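Local coordinates for protein taurine:2-oxoglutarate aminotransferase (Bifidobacterium kashiwanohense PV20-2, PDB 6JIX) that probably transfers the amino group of taurine to 2-oxoglutarate, using pyridoxal 5'-phosphate as cofactor, as a class-III aminotransferase, at residues R109-N114 with H306-G311; G115-N120 with I148-A153. One frame throughout, in Å; residues are numbered along the deposited sequence.

Interaction 1: residues R109-N114 with H306-G311; sequences RVFFTN and HVLQCG
Phe-111 reaches out of the edge strand 107-113 and brings its ring to 306-311, meeting Leu-308, Cys-310 and the backbone of Gly-311. From CB the side chain runs with CG anti to the backbone N (chi1 -177°), which carries the ring away from the strand. Along one flank CD1 lies 3.9 Å from Leu-308 CD2, and CE1 of the same ring is 4.0 Å from that methyl. At the far end, CZ of Phe-111 is 3.9 Å from Cys-310 CB and equally 3.9 Å from Gly-311 N. The three neighbours approach the ring obliquely; the contacts with Leu-308 and Cys-310 are apolar packing, and Gly-311 offers its main-chain N. A long, flat side chain suits a place where one residue of a strand must span the gap to a loop.

Leu-308 and Cys-310 both direct CB at the strand, with Gln-309 between them at the centre of an inverse gamma turn; Cys-310 N donates to Leu-308 O (2.8 Å), closing it. Asn-122 of helix 116-131 and Leu-312 also touch the ring, and Ser-22 of the second subunit packs on it. The contact joins one of the two outermost strands of the large mixed sheet, as counted within this chain, to the loop after helix 297-305. It lies at the dimer interface of this class-III aminotransferase, where Gly-311 O bonds to Ser-146 OG of the second subunit, near a bound glutamate and two residues before the PLP-binding Thr-313.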
loop_
_atom_site.group_PDB
_atom_site.type_symbol
_atom_site.label_atom_id
_atom_site.label_comp_id
_atom_site.label_asym_id
_atom_site.label_seq_id
_atom_site.Cartn_x
_atom_site.Cartn_y
_atom_site.Cartn_z
ATOM N N ARG A 109 18.524 3.004 8.904
ATOM C CA ARG A 109 17.118 2.954 9.268
ATOM C C ARG A 109 16.327 2.196 8.207
ATOM O O ARG A 109 16.816 1.921 7.107
ATOM C CB ARG A 109 16.551 4.369 9.468
ATOM C CG ARG A 109 17.365 5.229 10.404
ATOM C CD ARG A 109 16.732 6.613 10.604
ATOM N NE ARG A 109 17.389 7.323 11.697
ATOM C CZ ARG A 109 17.096 7.145 12.980
ATOM N NH1 ARG A 109 16.143 6.295 13.321
ATOM N NH2 ARG A 109 17.760 7.802 13.922
ATOM N N VAL A 110 15.099 1.827 8.574
ATOM C CA VAL A 110 14.150 1.187 7.671
ATOM C C VAL A 110 12.824 1.950 7.718
ATOM O O VAL A 110 12.310 2.265 8.802
ATOM C CB VAL A 110 13.946 -0.295 8.031
ATOM C CG1 VAL A 110 12.812 -0.878 7.218
ATOM C CG2 VAL A 110 15.232 -1.052 7.803
ATOM N N PHE A 111 12.274 2.255 6.546
ATOM C CA PHE A 111 10.972 2.908 6.445
ATOM C C PHE A 111 9.950 1.871 5.992
ATOM O O PHE A 111 9.941 1.473 4.821
ATOM C CB PHE A 111 11.009 4.087 5.476
ATOM C CG PHE A 111 9.707 4.820 5.401
ATOM C CD1 PHE A 111 9.278 5.601 6.466
ATOM C CD2 PHE A 111 8.884 4.679 4.303
ATOM C CE1 PHE A 111 8.076 6.265 6.421
ATOM C CE2 PHE A 111 7.681 5.336 4.252
ATOM C CZ PHE A 111 7.275 6.134 5.325
ATOM N N PHE A 112 9.080 1.445 6.909
ATOM C CA PHE A 112 8.165 0.354 6.614
ATOM C C PHE A 112 6.938 0.860 5.862
ATOM O O PHE A 112 6.359 1.901 6.196
ATOM C CB PHE A 112 7.744 -0.356 7.903
ATOM C CG PHE A 112 8.818 -1.240 8.490
ATOM C CD1 PHE A 112 9.291 -2.345 7.788
ATOM C CD2 PHE A 112 9.358 -0.966 9.746
ATOM C CE1 PHE A 112 10.292 -3.151 8.319
ATOM C CE2 PHE A 112 10.359 -1.763 10.282
ATOM C CZ PHE A 112 10.833 -2.856 9.561
ATOM N N THR A 113 6.526 0.086 4.861
ATOM C CA THR A 113 5.368 0.392 4.036
ATOM C C THR A 113 4.475 -0.838 3.975
ATOM O O THR A 113 4.693 -1.804 4.704
ATOM C CB THR A 113 5.796 0.789 2.628
ATOM O OG1 THR A 113 6.416 -0.345 2.015
ATOM C CG2 THR A 113 6.786 1.945 2.675
ATOM N N ASN A 114 3.462 -0.810 3.130
ATOM C CA ASN A 114 2.541 -1.927 3.013
ATOM C C ASN A 114 2.920 -2.922 1.934
ATOM O O ASN A 114 2.395 -4.041 1.943
ATOM C CB ASN A 114 1.128 -1.413 2.763
ATOM C CG ASN A 114 0.510 -0.871 4.015
ATOM O OD1 ASN A 114 0.820 -1.353 5.104
ATOM N ND2 ASN A 114 -0.336 0.155 3.887
ATOM N N HIS A 306 16.145 17.123 8.861
ATOM C CA HIS A 306 14.967 17.551 8.118
ATOM C C HIS A 306 13.805 16.602 8.370
ATOM O O HIS A 306 13.991 15.408 8.620
ATOM C CB HIS A 306 15.248 17.643 6.622
ATOM C CG HIS A 306 16.382 18.554 6.287
ATOM N ND1 HIS A 306 17.699 18.195 6.475
ATOM C CD2 HIS A 306 16.397 19.817 5.793
ATOM C CE1 HIS A 306 18.479 19.195 6.100
ATOM N NE2 HIS A 306 17.714 20.189 5.681
ATOM N N VAL A 307 12.599 17.155 8.322
ATOM C CA VAL A 307 11.403 16.352 8.531
ATOM C C VAL A 307 11.248 15.378 7.374
ATOM O O VAL A 307 11.314 15.769 6.201
ATOM C CB VAL A 307 10.171 17.259 8.679
ATOM C CG1 VAL A 307 8.906 16.442 8.619
ATOM C CG2 VAL A 307 10.245 18.025 9.977
ATOM N N LEU A 308 11.066 14.103 7.697
ATOM C CA LEU A 308 10.731 13.101 6.687
ATOM C C LEU A 308 9.273 13.289 6.287
ATOM O O LEU A 308 8.365 12.809 6.969
ATOM C CB LEU A 308 10.971 11.694 7.230
ATOM C CG LEU A 308 10.535 10.580 6.282
ATOM C CD1 LEU A 308 11.404 10.621 5.050
ATOM C CD2 LEU A 308 10.633 9.233 6.957
ATOM N N GLN A 309 9.030 13.947 5.155
ATOM C CA GLN A 309 7.661 14.213 4.707
ATOM C C GLN A 309 7.086 13.012 3.940
ATOM O O GLN A 309 6.602 13.119 2.810
ATOM C CB GLN A 309 7.635 15.491 3.875
ATOM C CG GLN A 309 8.159 16.736 4.622
ATOM C CD GLN A 309 7.184 17.280 5.693
ATOM O OE1 GLN A 309 6.275 16.581 6.153
ATOM N NE2 GLN A 309 7.388 18.528 6.098
ATOM N N CYS A 310 7.124 11.855 4.615
ATOM C CA CYS A 310 6.574 10.593 4.144
ATOM C C CYS A 310 5.849 9.936 5.297
ATOM O O CYS A 310 6.238 10.097 6.456
ATOM C CB CYS A 310 7.657 9.624 3.668
ATOM S SG CYS A 310 8.592 10.182 2.243
ATOM N N GLY A 311 4.828 9.154 4.975
ATOM C CA GLY A 311 4.057 8.500 6.015
ATOM C C GLY A 311 2.906 7.708 5.436
ATOM O O GLY A 311 2.493 7.906 4.291
#

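Interaction 2: residues G115-N120 with I148-A153; sequences GGADSN and IGASNA. With PLP (pyridoxal-5'-phosphate), chain G.
Helix 116-131 begins beside the short helix 148-153, and the backbones come nearest at Ala-117 and Ala-150, whose CA atoms are 5.7 Å apart. In this PLP-dependent aminotransferase the N-terminus of helix 116-131 binds the cofactor phosphate through its main-chain N-H groups: Gly-116 N donates to O1P and Ala-117 N to O2P, each at 3.0 Å, so two N-H groups grip the anion where the helix dipole would probably favour it. Glycine suits position 116, since a CB there would collide with O4P.

Small residues let the two helices approach. Ala-150 points its CB at the first helix and meets Ala-117 O at 3.9 Å, while the two CB atoms are 4.2 Å apart. Asn-120 borders the same methyl through its own CB. With CG anti to the carbonyl carbon (chi1 -75°), its amide extends to the pyridine ring, and ND2 lies 3.8 Å from PLP C6. That amide is also held from outside: OD1 is hydrogen-bonded to Thr-278 OG1, and ND2 to Asp-252 OD2 and His-144 O. PLP is also hydrogen-bonded to Thr-313 N of the second subunit. Within helix 148-153, Ile-148 O accepts from both Asn-152 N and ND2, which reach it from opposite faces of its carbonyl plane; the side-chain bond from ND2 is nearly straight at 169°.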
loop_
_atom_site.group_PDB
_atom_site.type_symbol
_atom_site.label_atom_id
_atom_site.label_comp_id
_atom_site.label_asym_id
_atom_site.label_seq_id
_atom_site.Cartn_x
_atom_site.Cartn_y
_atom_site.Cartn_z
ATOM N N GLY A 115 3.747 -2.525 0.976
ATOM C CA GLY A 115 4.106 -3.411 -0.111
ATOM C C GLY A 115 5.240 -2.831 -0.914
ATOM O O GLY A 115 5.979 -1.972 -0.431
ATOM N N GLY A 116 5.354 -3.282 -2.166
ATOM C CA GLY A 116 6.421 -2.824 -3.029
ATOM C C GLY A 116 6.209 -1.450 -3.650
ATOM O O GLY A 116 7.123 -0.613 -3.642
ATOM N N ALA A 117 5.011 -1.199 -4.193
ATOM C CA ALA A 117 4.775 0.066 -4.886
ATOM C C ALA A 117 4.981 1.258 -3.961
ATOM O O ALA A 117 5.669 2.216 -4.329
ATOM C CB ALA A 117 3.376 0.095 -5.497
ATOM N N ASP A 118 4.416 1.224 -2.739
ATOM C CA ASP A 118 4.556 2.421 -1.909
ATOM C C ASP A 118 5.995 2.580 -1.410
ATOM O O ASP A 118 6.453 3.708 -1.176
ATOM C CB ASP A 118 3.509 2.494 -0.779
ATOM C CG ASP A 118 3.436 1.251 0.098
ATOM O OD1 ASP A 118 4.007 0.182 -0.233
ATOM O OD2 ASP A 118 2.766 1.359 1.156
ATOM N N SER A 119 6.748 1.488 -1.297
ATOM C CA SER A 119 8.145 1.654 -0.916
ATOM C C SER A 119 8.965 2.303 -2.041
ATOM O O SER A 119 9.847 3.130 -1.777
ATOM C CB SER A 119 8.734 0.309 -0.504
ATOM O OG SER A 119 8.216 -0.710 -1.328
ATOM N N ASN A 120 8.666 1.999 -3.300
ATOM C CA ASN A 120 9.334 2.731 -4.373
ATOM C C ASN A 120 8.880 4.184 -4.425
ATOM O O ASN A 120 9.703 5.086 -4.636
ATOM C CB ASN A 120 9.122 2.019 -5.704
ATOM C CG ASN A 120 9.981 0.778 -5.815
ATOM O OD1 ASN A 120 11.066 0.735 -5.246
ATOM N ND2 ASN A 120 9.495 -0.241 -6.510
ATOM N N ILE A 148 0.511 5.785 -9.181
ATOM C CA ILE A 148 0.937 6.764 -10.190
ATOM C C ILE A 148 2.449 6.993 -10.136
ATOM O O ILE A 148 3.112 7.122 -11.173
ATOM C CB ILE A 148 0.149 8.082 -10.032
ATOM C CG1 ILE A 148 -1.361 7.809 -10.178
ATOM C CG2 ILE A 148 0.636 9.148 -11.042
ATOM C CD1 ILE A 148 -2.203 9.016 -10.435
ATOM N N GLY A 149 3.018 7.071 -8.933
ATOM C CA GLY A 149 4.451 7.298 -8.833
ATOM C C GLY A 149 5.272 6.105 -9.296
ATOM O O GLY A 149 6.168 6.235 -10.139
ATOM N N ALA A 150 4.984 4.920 -8.745
ATOM C CA ALA A 150 5.764 3.750 -9.122
ATOM C C ALA A 150 5.519 3.350 -10.576
ATOM O O ALA A 150 6.421 2.811 -11.231
ATOM C CB ALA A 150 5.441 2.584 -8.187
ATOM N N SER A 151 4.319 3.627 -11.106
ATOM C CA SER A 151 3.995 3.223 -12.469
ATOM C C SER A 151 4.651 4.143 -13.488
ATOM O O SER A 151 5.085 3.678 -14.548
ATOM C CB SER A 151 2.478 3.190 -12.673
ATOM O OG SER A 151 2.150 2.509 -13.873
ATOM N N ASN A 152 4.744 5.445 -13.189
ATOM C CA ASN A 152 5.522 6.325 -14.053
ATOM C C ASN A 152 6.987 5.902 -14.066
ATOM O O ASN A 152 7.658 5.986 -15.104
ATOM C CB ASN A 152 5.378 7.782 -13.612
ATOM C CG ASN A 152 4.237 8.488 -14.308
ATOM O OD1 ASN A 152 4.369 8.980 -15.439
ATOM N ND2 ASN A 152 3.104 8.541 -13.638
ATOM N N ALA A 153 7.497 5.422 -12.928
ATOM C CA ALA A 153 8.869 4.933 -12.900
ATOM C C ALA A 153 9.017 3.587 -13.602
ATOM O O ALA A 153 10.117 3.262 -14.069
ATOM C CB ALA A 153 9.363 4.829 -11.456
HETATM N N1 PLP G . 8.958 -4.020 -7.720
HETATM C C2 PLP G . 9.119 -5.225 -8.273
HETATM C C2A PLP G . 10.491 -5.691 -8.728
HETATM C C3 PLP G . 8.011 -6.091 -8.446
HETATM O O3 PLP G . 8.146 -7.342 -9.019
HETATM C C4 PLP G . 6.758 -5.694 -8.034
HETATM C C4A PLP G . 5.564 -6.672 -8.237
HETATM O O4A PLP G . 5.592 -7.511 -9.138
HETATM C C5 PLP G . 6.634 -4.398 -7.446
HETATM C C6 PLP G . 7.761 -3.578 -7.294
HETATM C C5A PLP G . 5.224 -3.904 -6.956
HETATM O O4P PLP G . 5.011 -4.528 -5.730
HETATM P P PLP G . 3.517 -4.561 -5.086
HETATM O O1P PLP G . 3.565 -5.070 -3.712
HETATM O O2P PLP G . 2.966 -3.199 -4.926
HETATM O O3P PLP G . 2.519 -5.473 -6.088
#

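Overall arrangement
Followed from the N terminus, the chain reaches strand 107-113, the edge strand of interaction 1, after helix 89-102, and passes through a two-residue turn into helix 116-131, whose opening turn belongs to interaction 2. Helix 148-153 then closes the shorter loop, with 27 residues between the two segments. The larger loop closes much later, when 306-311 returns to the strand after 191 intervening residues, so interaction 2 lies wholly within it and the two do not cross. They meet where Thr-113 packs on Asp-118 and Ser-119, their centres about 14 Å apart. Together they tie the sheet edge, a loop at the dimer interface and the cofactor-binding helix, and both touch the second subunit.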